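Local structure of kinetochore protein Mis16 (Schizosaccharomyces japonicus, 4XYH) at residues L49-L54 and L77-S82; R233-V238 and S255-L260; L245-L250 and D264-S269; H381-S386 and A402-L407. The protein recognises histone H4 and, independently of it, the CENP-A-specific chaperone Scm3, and probably helps to direct CENP-A to centromeric chromatin. All coordinates share one frame; numbering follows the deposited sequence.

Contact 1. Residues L49-L54 and L77-S82; sequences LEWPSL and LGTQTS
Ser53 and Thr79 bring the two loops together, their CA atoms 4.7 Å apart, and the touching runs diverge in direction by 118°, so that 49-54 crosses 77-82 instead of pairing along it. At the crossing Gln80 N makes a weak, bent bond to Pro52 O (2.8 Å), an oxygen that also lies against the CA of Thr79. A water adds a second link, donating to both Trp51 O and Gly78 O. The hydroxyl of Ser53 stands anti to its backbone N (chi1 -179°), which lets OG accept from Gly78 N at 2.9 Å while it also bonds to Thr55 O. Further along, Trp51 presents one ring face to Thr81: the CG2 methyl sits 3.8 Å from the centroid of the six-membered ring and 17° off its normal, a CH-pi contact, while Thr81 OG1 bonds to Asp85 O. An alanine in place of Trp51 would probably leave that methyl without its aromatic cover and open a gap beside the loop. Gln80 reaches out as an extended chain and crosses Pro52 at about a right angle, with OE1 3.7 Å from Pro52 CG. Its amide carbon CD then rests on Leu54 CD1 at 4.0 Å. The loops belong to the part related to RBBP4 and CAF1 subunit C, and they tie the exit of strand 41-48, from one propeller sheet, to the exit of strand 70-77, from another. The chemistry implies a junction set by the Ser53 hydroxyl, main-chain polar atoms and one water, with apolar surfaces filling in around them.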
loop_
_atom_site.group_PDB
_atom_site.type_symbol
_atom_site.label_atom_id
_atom_site.label_comp_id
_atom_site.label_asym_id
_atom_site.label_seq_id
_atom_site.Cartn_x
_atom_site.Cartn_y
_atom_site.Cartn_z
ATOM N N LEU A 49 0.749 -0.704 -18.463
ATOM C CA LEU A 49 0.922 0.738 -18.305
ATOM C C LEU A 49 2.110 1.240 -19.121
ATOM O O LEU A 49 3.113 0.548 -19.251
ATOM C CB LEU A 49 1.108 1.093 -16.821
ATOM C CG LEU A 49 -0.046 0.731 -15.878
ATOM C CD1 LEU A 49 0.311 1.042 -14.432
ATOM C CD2 LEU A 49 -1.308 1.471 -16.274
ATOM N N GLU A 50 2.004 2.452 -19.646
ATOM C CA GLU A 50 3.113 3.066 -20.369
ATOM C C GLU A 50 4.374 3.113 -19.510
ATOM O O GLU A 50 5.450 2.731 -19.952
ATOM C CB GLU A 50 2.732 4.467 -20.834
ATOM C CG GLU A 50 3.885 5.226 -21.463
ATOM C CD GLU A 50 3.452 6.527 -22.132
ATOM O OE1 GLU A 50 2.245 6.850 -22.084
ATOM O OE2 GLU A 50 4.320 7.222 -22.710
ATOM N N TRP A 51 4.240 3.575 -18.271
ATOM C CA TRP A 51 5.336 3.488 -17.314
ATOM C C TRP A 51 4.906 2.630 -16.146
ATOM O O TRP A 51 3.719 2.539 -15.843
ATOM C CB TRP A 51 5.749 4.868 -16.797
ATOM C CG TRP A 51 6.181 5.815 -17.850
ATOM C CD1 TRP A 51 5.412 6.749 -18.487
ATOM C CD2 TRP A 51 7.490 5.926 -18.402
ATOM N NE1 TRP A 51 6.165 7.436 -19.398
ATOM C CE2 TRP A 51 7.447 6.952 -19.369
ATOM C CE3 TRP A 51 8.701 5.257 -18.172
ATOM C CZ2 TRP A 51 8.571 7.328 -20.108
ATOM C CZ3 TRP A 51 9.818 5.632 -18.905
ATOM C CH2 TRP A 51 9.744 6.659 -19.862
ATOM N N PRO A 52 5.869 2.005 -15.466
ATOM C CA PRO A 52 5.493 1.354 -14.208
ATOM C C PRO A 52 4.906 2.356 -13.201
ATOM O O PRO A 52 5.286 3.542 -13.186
ATOM C CB PRO A 52 6.814 0.777 -13.695
ATOM C CG PRO A 52 7.884 1.579 -14.381
ATOM C CD PRO A 52 7.320 1.966 -15.714
ATOM N N SER A 53 3.962 1.879 -12.393
ATOM C CA SER A 53 3.495 2.629 -11.245
ATOM C C SER A 53 4.000 1.961 -9.973
ATOM O O SER A 53 3.987 0.734 -9.860
ATOM C CB SER A 53 1.966 2.720 -11.234
ATOM O OG SER A 53 1.528 3.481 -10.109
ATOM N N LEU A 54 4.450 2.765 -9.019
ATOM C CA LEU A 54 4.875 2.249 -7.717
ATOM C C LEU A 54 3.724 2.224 -6.712
ATOM O O LEU A 54 3.860 1.677 -5.608
ATOM C CB LEU A 54 6.014 3.099 -7.158
ATOM C CG LEU A 54 7.317 2.994 -7.944
ATOM C CD1 LEU A 54 8.300 4.090 -7.561
ATOM C CD2 LEU A 54 7.912 1.618 -7.674
ATOM N N LEU A 77 -3.070 6.377 -9.342
ATOM C CA LEU A 77 -1.836 5.737 -9.817
ATOM C C LEU A 77 -0.694 6.725 -9.943
ATOM O O LEU A 77 -0.890 7.948 -9.801
ATOM C CB LEU A 77 -2.056 5.087 -11.182
ATOM C CG LEU A 77 -2.989 3.890 -11.252
ATOM C CD1 LEU A 77 -3.223 3.499 -12.693
ATOM C CD2 LEU A 77 -2.357 2.737 -10.474
ATOM N N GLY A 78 0.496 6.205 -10.247
ATOM C CA GLY A 78 1.648 7.057 -10.471
ATOM C C GLY A 78 2.499 6.619 -11.642
ATOM O O GLY A 78 2.166 5.661 -12.336
ATOM N N THR A 79 3.597 7.327 -11.876
ATOM C CA THR A 79 4.584 6.874 -12.839
ATOM C C THR A 79 5.954 6.756 -12.195
ATOM O O THR A 79 6.268 7.422 -11.206
ATOM C CB THR A 79 4.729 7.822 -14.065
ATOM O OG1 THR A 79 5.264 9.084 -13.638
ATOM C CG2 THR A 79 3.402 8.022 -14.773
ATOM N N GLN A 80 6.774 5.904 -12.778
ATOM C CA GLN A 80 8.183 5.864 -12.447
ATOM C C GLN A 80 8.945 5.915 -13.760
ATOM O O GLN A 80 9.006 4.919 -14.477
ATOM C CB GLN A 80 8.523 4.606 -11.651
ATOM C CG GLN A 80 10.005 4.451 -11.351
ATOM C CD GLN A 80 10.337 3.063 -10.848
ATOM O OE1 GLN A 80 9.697 2.080 -11.229
ATOM N NE2 GLN A 80 11.325 2.977 -9.973
ATOM N N THR A 81 9.482 7.085 -14.095
ATOM C CA THR A 81 10.251 7.256 -15.328
ATOM C C THR A 81 11.740 7.200 -15.025
ATOM O O THR A 81 12.551 7.077 -15.935
ATOM C CB THR A 81 9.946 8.599 -16.046
ATOM O OG1 THR A 81 10.445 9.689 -15.259
ATOM C CG2 THR A 81 8.452 8.785 -16.302
ATOM N N SER A 82 12.085 7.303 -13.742
ATOM C CA SER A 82 13.476 7.292 -13.279
ATOM C C SER A 82 14.333 8.388 -13.937
ATOM O O SER A 82 15.426 8.107 -14.432
ATOM C CB SER A 82 14.125 5.920 -13.542
ATOM O OG SER A 82 13.217 4.839 -13.376
HETATM O O HOH W 1 2.044 4.348 -14.809
#

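Contact 2. Residues R233-V238 and S255-L260; sequences RHTAVV and SDDCTL
His234 and Asp257 meet through their first torsions: the imidazole is turned anti to its own carbonyl carbon (chi1 -76°), and the carboxylate of Asp257 stands between its backbone N and carbonyl carbon (chi1 74°). ND1 of His234 then donates to Asp257 OD2 at 3.0 Å, with the oxygen close to the ring plane and the bond on the syn side of the carboxylate. The same oxygen takes Thr235 N on its anti side, also at 3.0 Å. Asp257 OD1 faces its own segment, gripped by Thr259 N in an Asx turn and by Thr259 OG1 (2.7 Å), so four donors hold the carboxylate. Ser255 OG works both ways, donating to Val237 O (2.9 Å) from above the carbonyl plane and accepting from Asp257 N in an ST turn. Asp256 N is the second donor to Val237 O. With His234 NE2 bonded to Ser253 OG, the Asp-His-Ser chain follows the structural hydrogen-bond network of WD40 repeats. The contact lies at one end of the sheet, where the loop between strands 229-231 and 238-243 covers the tight type I turn joining strands 250-255 and 259-264, and His234 packs on Ile207 of strand 207-211.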
loop_
_atom_site.group_PDB
_atom_site.type_symbol
_atom_site.label_atom_id
_atom_site.label_comp_id
_atom_site.label_asym_id
_atom_site.label_seq_id
_atom_site.Cartn_x
_atom_site.Cartn_y
_atom_site.Cartn_z
ATOM N N ARG A 233 13.824 8.143 15.418
ATOM C CA ARG A 233 13.697 6.981 16.291
ATOM C C ARG A 233 14.069 5.686 15.578
ATOM O O ARG A 233 13.948 4.601 16.131
ATOM C CB ARG A 233 12.275 6.904 16.834
ATOM C CG ARG A 233 11.871 8.173 17.577
ATOM C CD ARG A 233 10.512 8.059 18.242
ATOM N NE ARG A 233 10.247 9.216 19.090
ATOM C CZ ARG A 233 9.035 9.682 19.369
ATOM N NH1 ARG A 233 7.957 9.089 18.869
ATOM N NH2 ARG A 233 8.899 10.744 20.149
ATOM N N HIS A 234 14.517 5.802 14.341
ATOM C CA HIS A 234 14.929 4.622 13.601
ATOM C C HIS A 234 16.388 4.753 13.186
ATOM O O HIS A 234 16.916 5.857 13.091
ATOM C CB HIS A 234 14.033 4.405 12.380
ATOM C CG HIS A 234 12.685 3.833 12.712
ATOM N ND1 HIS A 234 12.507 2.512 13.071
ATOM C CD2 HIS A 234 11.454 4.396 12.724
ATOM C CE1 HIS A 234 11.222 2.290 13.292
ATOM N NE2 HIS A 234 10.560 3.415 13.092
ATOM N N THR A 235 17.039 3.625 12.943
ATOM C CA THR A 235 18.462 3.641 12.638
ATOM C C THR A 235 18.705 3.215 11.189
ATOM O O THR A 235 19.846 3.083 10.748
ATOM C CB THR A 235 19.248 2.741 13.611
ATOM O OG1 THR A 235 18.767 1.400 13.513
ATOM C CG2 THR A 235 19.053 3.218 15.058
ATOM N N ALA A 236 17.615 3.036 10.446
ATOM C CA ALA A 236 17.690 2.762 9.018
ATOM C C ALA A 236 16.371 3.211 8.381
ATOM O O ALA A 236 15.481 3.695 9.092
ATOM C CB ALA A 236 17.965 1.287 8.766
ATOM N N VAL A 237 16.246 3.075 7.059
ATOM C CA VAL A 237 15.061 3.568 6.334
ATOM C C VAL A 237 13.727 3.197 7.006
ATOM O O VAL A 237 13.533 2.060 7.453
ATOM C CB VAL A 237 15.038 3.033 4.881
ATOM C CG1 VAL A 237 15.258 1.540 4.868
ATOM C CG2 VAL A 237 13.720 3.352 4.206
ATOM N N VAL A 238 12.833 4.170 7.116
ATOM C CA VAL A 238 11.460 3.900 7.534
ATOM C C VAL A 238 10.646 3.466 6.322
ATOM O O VAL A 238 10.345 4.288 5.436
ATOM C CB VAL A 238 10.799 5.128 8.165
ATOM C CG1 VAL A 238 9.373 4.787 8.634
ATOM C CG2 VAL A 238 11.651 5.666 9.314
ATOM N N SER A 255 10.696 -0.461 9.966
ATOM C CA SER A 255 11.980 -0.026 9.411
ATOM C C SER A 255 12.889 -1.198 9.021
ATOM O O SER A 255 12.731 -2.313 9.520
ATOM C CB SER A 255 12.696 0.874 10.441
ATOM O OG SER A 255 14.063 1.099 10.139
ATOM N N ASP A 256 13.856 -0.929 8.148
ATOM C CA ASP A 256 14.954 -1.857 7.891
ATOM C C ASP A 256 15.728 -2.213 9.182
ATOM O O ASP A 256 16.426 -3.231 9.237
ATOM C CB ASP A 256 15.921 -1.270 6.851
ATOM C CG ASP A 256 15.620 -1.738 5.415
ATOM O OD1 ASP A 256 14.492 -2.199 5.140
ATOM O OD2 ASP A 256 16.518 -1.629 4.545
ATOM N N ASP A 257 15.590 -1.401 10.227
ATOM C CA ASP A 257 16.317 -1.656 11.466
ATOM C C ASP A 257 15.647 -2.739 12.313
ATOM O O ASP A 257 16.037 -2.957 13.473
ATOM C CB ASP A 257 16.494 -0.354 12.272
ATOM C CG ASP A 257 15.210 0.135 12.955
ATOM O OD1 ASP A 257 14.182 -0.590 13.007
ATOM O OD2 ASP A 257 15.248 1.284 13.465
ATOM N N CYS A 258 14.622 -3.373 11.729
ATOM C CA CYS A 258 13.887 -4.516 12.312
ATOM C C CYS A 258 12.870 -4.181 13.394
ATOM O O CYS A 258 12.259 -5.094 13.938
ATOM C CB CYS A 258 14.864 -5.560 12.884
ATOM S SG CYS A 258 16.002 -6.159 11.654
ATOM N N THR A 259 12.675 -2.901 13.716
ATOM C CA THR A 259 11.741 -2.575 14.801
ATOM C C THR A 259 10.332 -2.188 14.347
ATOM O O THR A 259 10.109 -1.742 13.210
ATOM C CB THR A 259 12.268 -1.434 15.688
ATOM O OG1 THR A 259 12.329 -0.208 14.940
ATOM C CG2 THR A 259 13.649 -1.783 16.240
ATOM N N LEU A 260 9.392 -2.385 15.268
ATOM C CA LEU A 260 8.015 -1.956 15.137
ATOM C C LEU A 260 7.811 -0.950 16.237
ATOM O O LEU A 260 8.051 -1.269 17.400
ATOM C CB LEU A 260 7.053 -3.133 15.301
ATOM C CG LEU A 260 5.582 -2.801 15.562
ATOM C CD1 LEU A 260 4.935 -2.185 14.308
ATOM C CD2 LEU A 260 4.809 -4.056 16.013
#

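Contact 3. Residues L245-L250 and D264-S269; sequences LQHEAL and DTRLPS
Arg266 runs from its CB over the methyl of Ala249: CG and CD each lie 3.8 Å from Ala249 CB. A bend at the third torsion (chi3 -43°) then folds the chain back, and NE passes 3.7 Å from the same methyl, which lies over one face of the guanidinium. NE also donates to Asp264 OD1, using the syn lone pair of that oxygen. At the tip the two terminal nitrogens part. NH2 makes a nearly straight salt bridge to Asp264 OD2 (2.7 Å), in the guanidinium plane though above that of the carboxylate, whereas NH1 meets the edge of the His247 ring, 3.8 Å from CE1, the two planes standing 81° apart. Asp264 is thus gripped side-on, and its OD1 additionally accepts from Arg266 N in an Asx turn. In the WD repeat this is the far end of the hairpin of strands 250-255 and 259-264, and Asp264 stands where the aspartate of the Trp-Asp pair probably falls. Leu250 and Asp264 make a non-hydrogen-bonded antiparallel pair there. Next to it Thr265 N donates to Ala249 O at 2.9 Å. The ring of His247 is itself anchored, since ND1 accepts from Ala249 N (2.9 Å) within the type I turn from His247 to Leu250. Thr265 OG1 leans in over the backbone, 3.2 Å from Ala249 CA.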
loop_
_atom_site.group_PDB
_atom_site.type_symbol
_atom_site.label_atom_id
_atom_site.label_comp_id
_atom_site.label_asym_id
_atom_site.label_seq_id
_atom_site.Cartn_x
_atom_site.Cartn_y
_atom_site.Cartn_z
ATOM N N LEU A 245 -6.983 3.940 12.980
ATOM C CA LEU A 245 -8.311 4.343 12.510
ATOM C C LEU A 245 -9.142 5.064 13.565
ATOM O O LEU A 245 -10.051 5.817 13.234
ATOM C CB LEU A 245 -9.117 3.133 12.025
ATOM C CG LEU A 245 -9.089 2.656 10.572
ATOM C CD1 LEU A 245 -8.848 3.819 9.613
ATOM C CD2 LEU A 245 -8.069 1.524 10.371
ATOM N N GLN A 246 -8.869 4.811 14.839
ATOM C CA GLN A 246 -9.750 5.330 15.887
ATOM C C GLN A 246 -9.018 6.206 16.872
ATOM O O GLN A 246 -9.552 6.498 17.930
ATOM C CB GLN A 246 -10.432 4.185 16.654
ATOM C CG GLN A 246 -11.244 3.219 15.794
ATOM C CD GLN A 246 -12.441 3.881 15.115
ATOM O OE1 GLN A 246 -12.973 4.892 15.593
ATOM N NE2 GLN A 246 -12.871 3.310 14.000
ATOM N N HIS A 247 -7.792 6.610 16.554
ATOM C CA HIS A 247 -7.055 7.463 17.485
ATOM C C HIS A 247 -6.215 8.544 16.799
ATOM O O HIS A 247 -5.318 8.267 16.012
ATOM C CB HIS A 247 -6.172 6.622 18.410
ATOM C CG HIS A 247 -5.716 7.363 19.628
ATOM N ND1 HIS A 247 -5.186 8.638 19.572
ATOM C CD2 HIS A 247 -5.712 7.013 20.938
ATOM C CE1 HIS A 247 -4.877 9.040 20.794
ATOM N NE2 HIS A 247 -5.183 8.071 21.639
ATOM N N GLU A 248 -6.539 9.777 17.156
ATOM C CA GLU A 248 -5.893 10.990 16.700
ATOM C C GLU A 248 -4.358 10.977 16.722
ATOM O O GLU A 248 -3.714 11.592 15.864
ATOM C CB GLU A 248 -6.400 12.134 17.574
ATOM C CG GLU A 248 -6.347 13.518 16.966
ATOM C CD GLU A 248 -7.336 14.470 17.660
ATOM O OE1 GLU A 248 -7.740 14.169 18.815
ATOM O OE2 GLU A 248 -7.724 15.499 17.045
ATOM N N ALA A 249 -3.763 10.302 17.703
ATOM C CA ALA A 249 -2.340 10.510 17.955
ATOM C C ALA A 249 -1.504 9.232 17.920
ATOM O O ALA A 249 -0.318 9.257 18.270
ATOM C CB ALA A 249 -2.153 11.209 19.292
ATOM N N LEU A 250 -2.102 8.128 17.490
ATOM C CA LEU A 250 -1.388 6.866 17.495
ATOM C C LEU A 250 -0.866 6.541 16.101
ATOM O O LEU A 250 -1.629 6.204 15.185
ATOM C CB LEU A 250 -2.277 5.737 18.020
ATOM C CG LEU A 250 -1.566 4.496 18.568
ATOM C CD1 LEU A 250 -2.470 3.760 19.520
ATOM C CD2 LEU A 250 -1.140 3.555 17.459
ATOM N N ASP A 264 3.306 8.427 19.930
ATOM C CA ASP A 264 2.255 9.344 20.369
ATOM C C ASP A 264 2.555 10.742 19.829
ATOM O O ASP A 264 3.450 11.428 20.337
ATOM C CB ASP A 264 2.166 9.364 21.900
ATOM C CG ASP A 264 1.009 10.221 22.424
ATOM O OD1 ASP A 264 0.453 11.036 21.657
ATOM O OD2 ASP A 264 0.660 10.088 23.620
ATOM N N THR A 265 1.800 11.177 18.821
ATOM C CA THR A 265 2.140 12.420 18.119
ATOM C C THR A 265 1.841 13.683 18.932
ATOM O O THR A 265 2.156 14.794 18.495
ATOM C CB THR A 265 1.416 12.527 16.753
ATOM O OG1 THR A 265 -0.008 12.475 16.937
ATOM C CG2 THR A 265 1.851 11.402 15.845
ATOM N N ARG A 266 1.259 13.511 20.118
ATOM C CA ARG A 266 1.028 14.635 21.019
ATOM C C ARG A 266 2.301 15.017 21.784
ATOM O O ARG A 266 2.409 16.110 22.327
ATOM C CB ARG A 266 -0.103 14.306 21.993
ATOM C CG ARG A 266 -1.481 14.303 21.345
ATOM C CD ARG A 266 -2.500 13.588 22.212
ATOM N NE ARG A 266 -1.944 12.355 22.756
ATOM C CZ ARG A 266 -2.656 11.399 23.345
ATOM N NH1 ARG A 266 -3.968 11.523 23.464
ATOM N NH2 ARG A 266 -2.052 10.310 23.808
ATOM N N LEU A 267 3.267 14.111 21.814
ATOM C CA LEU A 267 4.499 14.325 22.565
ATOM C C LEU A 267 5.573 14.905 21.652
ATOM O O LEU A 267 5.602 14.614 20.458
ATOM C CB LEU A 267 4.974 13.011 23.192
ATOM C CG LEU A 267 4.390 12.618 24.552
ATOM C CD1 LEU A 267 2.942 13.040 24.700
ATOM C CD2 LEU A 267 4.522 11.123 24.784
ATOM N N PRO A 268 6.457 15.745 22.203
ATOM C CA PRO A 268 7.533 16.315 21.379
ATOM C C PRO A 268 8.579 15.253 21.028
ATOM O O PRO A 268 8.480 14.131 21.532
ATOM C CB PRO A 268 8.116 17.408 22.282
ATOM C CG PRO A 268 7.858 16.903 23.668
ATOM C CD PRO A 268 6.526 16.199 23.604
ATOM N N SER A 269 9.565 15.586 20.199
ATOM C CA SER A 269 10.522 14.575 19.729
ATOM C C SER A 269 11.594 14.232 20.757
ATOM O O SER A 269 12.337 13.265 20.598
ATOM C CB SER A 269 11.194 15.037 18.438
ATOM O OG SER A 269 11.742 16.330 18.594
#

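Contact 4. Residues H381-S386 and A402-L407; sequences HTNRVS and ADDNIL
Val385 and Ala402 face each other as a non-hydrogen-bonded antiparallel pair, CA to CA 4.1 Å, and next to them Asp403 N donates to Arg384 O. The methyl of Ala402 fits between the His381 ring and the backbone of Arg384, its CB 3.3 Å from His381 ND1 and likewise close to Arg384 O. Thr382 and Asp404 supply the main side-chain bond: the threonine OG1, held between its backbone N and carbonyl carbon (chi1 43°), donates to Asp404 OD2 at 2.7 Å. The other oxygen, Asp404 OD1, accepts a hydrogen bond from a water at 2.9 Å; that water accepts from Thr382 N and lies at the edge of the His381 ring, 3.1 Å from ND1. In WD40 repeats the histidine commonly bonds the turn aspartate directly; here the link runs through the water, while His381 NE2 bonds to Ser400 OG as the network would predict. An alanine in place of Asp404 would probably leave the Thr382 hydroxyl without its acceptor and the water without one of its anchors, so that the histidine loop might shift more easily. On the other flank the extended chain of Arg384 crosses Asp403 at a slant: CD approaches OD2 at 3.2 Å, and NH1 makes a weak salt bridge to OD1 at 3.3 Å. The guanidinium also has a cation-pi partner in Tyr329. Ser386 OG lies 2.7 Å from Asp403 OD1. Thr382 packs against Ile26 and Tyr30 of helix 19-40.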
loop_
_atom_site.group_PDB
_atom_site.type_symbol
_atom_site.label_atom_id
_atom_site.label_comp_id
_atom_site.label_asym_id
_atom_site.label_seq_id
_atom_site.Cartn_x
_atom_site.Cartn_y
_atom_site.Cartn_z
ATOM N N HIS A 381 0.916 -12.215 -11.559
ATOM C CA HIS A 381 2.037 -11.312 -11.818
ATOM C C HIS A 381 3.298 -12.080 -12.164
ATOM O O HIS A 381 3.586 -13.120 -11.580
ATOM C CB HIS A 381 2.283 -10.389 -10.625
ATOM C CG HIS A 381 1.217 -9.359 -10.444
ATOM N ND1 HIS A 381 1.040 -8.312 -11.329
ATOM C CD2 HIS A 381 0.251 -9.224 -9.505
ATOM C CE1 HIS A 381 0.023 -7.570 -10.928
ATOM N NE2 HIS A 381 -0.474 -8.095 -9.820
ATOM N N THR A 382 4.041 -11.553 -13.130
ATOM C CA THR A 382 5.256 -12.201 -13.632
ATOM C C THR A 382 6.485 -11.454 -13.130
ATOM O O THR A 382 7.586 -11.604 -13.654
ATOM C CB THR A 382 5.269 -12.232 -15.162
ATOM O OG1 THR A 382 4.817 -10.961 -15.633
ATOM C CG2 THR A 382 4.309 -13.312 -15.692
ATOM N N ASN A 383 6.274 -10.629 -12.115
ATOM C CA ASN A 383 7.355 -9.896 -11.490
ATOM C C ASN A 383 6.975 -9.489 -10.091
ATOM O O ASN A 383 5.833 -9.677 -9.671
ATOM C CB ASN A 383 7.721 -8.655 -12.298
ATOM C CG ASN A 383 9.145 -8.693 -12.779
ATOM O OD1 ASN A 383 10.081 -8.592 -11.983
ATOM N ND2 ASN A 383 9.322 -8.863 -14.080
ATOM N N ARG A 384 7.948 -8.935 -9.383
ATOM C CA ARG A 384 7.763 -8.465 -8.026
ATOM C C ARG A 384 6.558 -7.544 -7.930
ATOM O O ARG A 384 6.368 -6.663 -8.765
ATOM C CB ARG A 384 9.013 -7.735 -7.552
ATOM C CG ARG A 384 8.836 -7.085 -6.207
ATOM C CD ARG A 384 9.890 -6.041 -5.941
ATOM N NE ARG A 384 9.571 -5.299 -4.731
ATOM C CZ ARG A 384 9.093 -4.063 -4.721
ATOM N NH1 ARG A 384 8.884 -3.416 -5.868
ATOM N NH2 ARG A 384 8.829 -3.473 -3.558
ATOM N N VAL A 385 5.739 -7.760 -6.912
ATOM C CA VAL A 385 4.560 -6.935 -6.697
ATOM C C VAL A 385 4.918 -5.665 -5.931
ATOM O O VAL A 385 5.449 -5.743 -4.825
ATOM C CB VAL A 385 3.476 -7.721 -5.923
ATOM C CG1 VAL A 385 2.222 -6.867 -5.741
ATOM C CG2 VAL A 385 3.157 -9.017 -6.655
ATOM N N SER A 386 4.605 -4.505 -6.508
ATOM C CA SER A 386 4.973 -3.199 -5.934
ATOM C C SER A 386 3.994 -2.635 -4.902
ATOM O O SER A 386 4.415 -2.026 -3.921
ATOM C CB SER A 386 5.122 -2.172 -7.054
ATOM O OG SER A 386 6.022 -2.645 -8.041
ATOM N N ALA A 402 2.792 -4.701 -10.451
ATOM C CA ALA A 402 4.088 -5.359 -10.436
ATOM C C ALA A 402 5.095 -4.510 -11.202
ATOM O O ALA A 402 4.706 -3.579 -11.909
ATOM C CB ALA A 402 3.989 -6.767 -11.022
ATOM N N ASP A 403 6.377 -4.847 -11.059
ATOM C CA ASP A 403 7.491 -4.051 -11.608
ATOM C C ASP A 403 7.561 -4.010 -13.128
ATOM O O ASP A 403 8.267 -3.188 -13.687
ATOM C CB ASP A 403 8.830 -4.574 -11.071
ATOM C CG ASP A 403 9.059 -4.187 -9.620
ATOM O OD1 ASP A 403 8.417 -3.210 -9.175
ATOM O OD2 ASP A 403 9.869 -4.843 -8.921
ATOM N N ASP A 404 6.827 -4.884 -13.796
ATOM C CA ASP A 404 6.866 -4.944 -15.252
ATOM C C ASP A 404 5.728 -4.178 -15.926
ATOM O O ASP A 404 5.216 -4.638 -16.947
ATOM C CB ASP A 404 6.827 -6.404 -15.717
ATOM C CG ASP A 404 5.646 -7.188 -15.116
ATOM O OD1 ASP A 404 4.670 -6.563 -14.658
ATOM O OD2 ASP A 404 5.695 -8.433 -15.100
ATOM N N ASN A 405 5.312 -3.053 -15.342
ATOM C CA ASN A 405 4.282 -2.185 -15.937
ATOM C C ASN A 405 2.869 -2.779 -15.993
ATOM O O ASN A 405 2.003 -2.269 -16.716
ATOM C CB ASN A 405 4.674 -1.779 -17.361
ATOM C CG ASN A 405 5.887 -0.877 -17.408
ATOM O OD1 ASN A 405 6.788 -0.966 -16.569
ATOM N ND2 ASN A 405 5.911 0.015 -18.392
ATOM N N ILE A 406 2.627 -3.842 -15.232
ATOM C CA ILE A 406 1.327 -4.495 -15.253
ATOM C C ILE A 406 0.467 -4.124 -14.057
ATOM O O ILE A 406 0.892 -4.276 -12.907
ATOM C CB ILE A 406 1.476 -6.028 -15.302
ATOM C CG1 ILE A 406 2.029 -6.451 -16.657
ATOM C CG2 ILE A 406 0.136 -6.698 -15.097
ATOM C CD1 ILE A 406 1.164 -6.008 -17.799
ATOM N N LEU A 407 -0.731 -3.618 -14.339
ATOM C CA LEU A 407 -1.767 -3.446 -13.335
ATOM C C LEU A 407 -2.812 -4.557 -13.484
ATOM O O LEU A 407 -3.305 -4.809 -14.574
ATOM C CB LEU A 407 -2.438 -2.075 -13.455
ATOM C CG LEU A 407 -3.743 -1.927 -12.660
ATOM C CD1 LEU A 407 -3.486 -2.041 -11.169
ATOM C CD2 LEU A 407 -4.458 -0.612 -12.977
HETATM O O HOH W 2 2.932 -8.696 -13.775
#

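In the fold
Contacts 2 and 4 are variants of one arrangement in different propeller sheets: a histidine-bearing loop lies over the tight turn between two strands, with a direct carboxylate bond in contact 2 and a water-mediated one in contact 4. Contacts 2 and 3 occupy opposite ends of the hairpin 250-255 and 259-264, and they touch where Arg233 approaches Pro268. Contact 3 is the surface case, dominated by an intrasegment salt bridge, whereas the other three are partly buried. Contact 1 relies on a serine hydroxyl, a bridging water, one weak backbone bond and apolar packing. It adjoins contact 4, because Leu49 N probably bonds to Asn405 O where strand 41-48 completes the sheet holding 402-407.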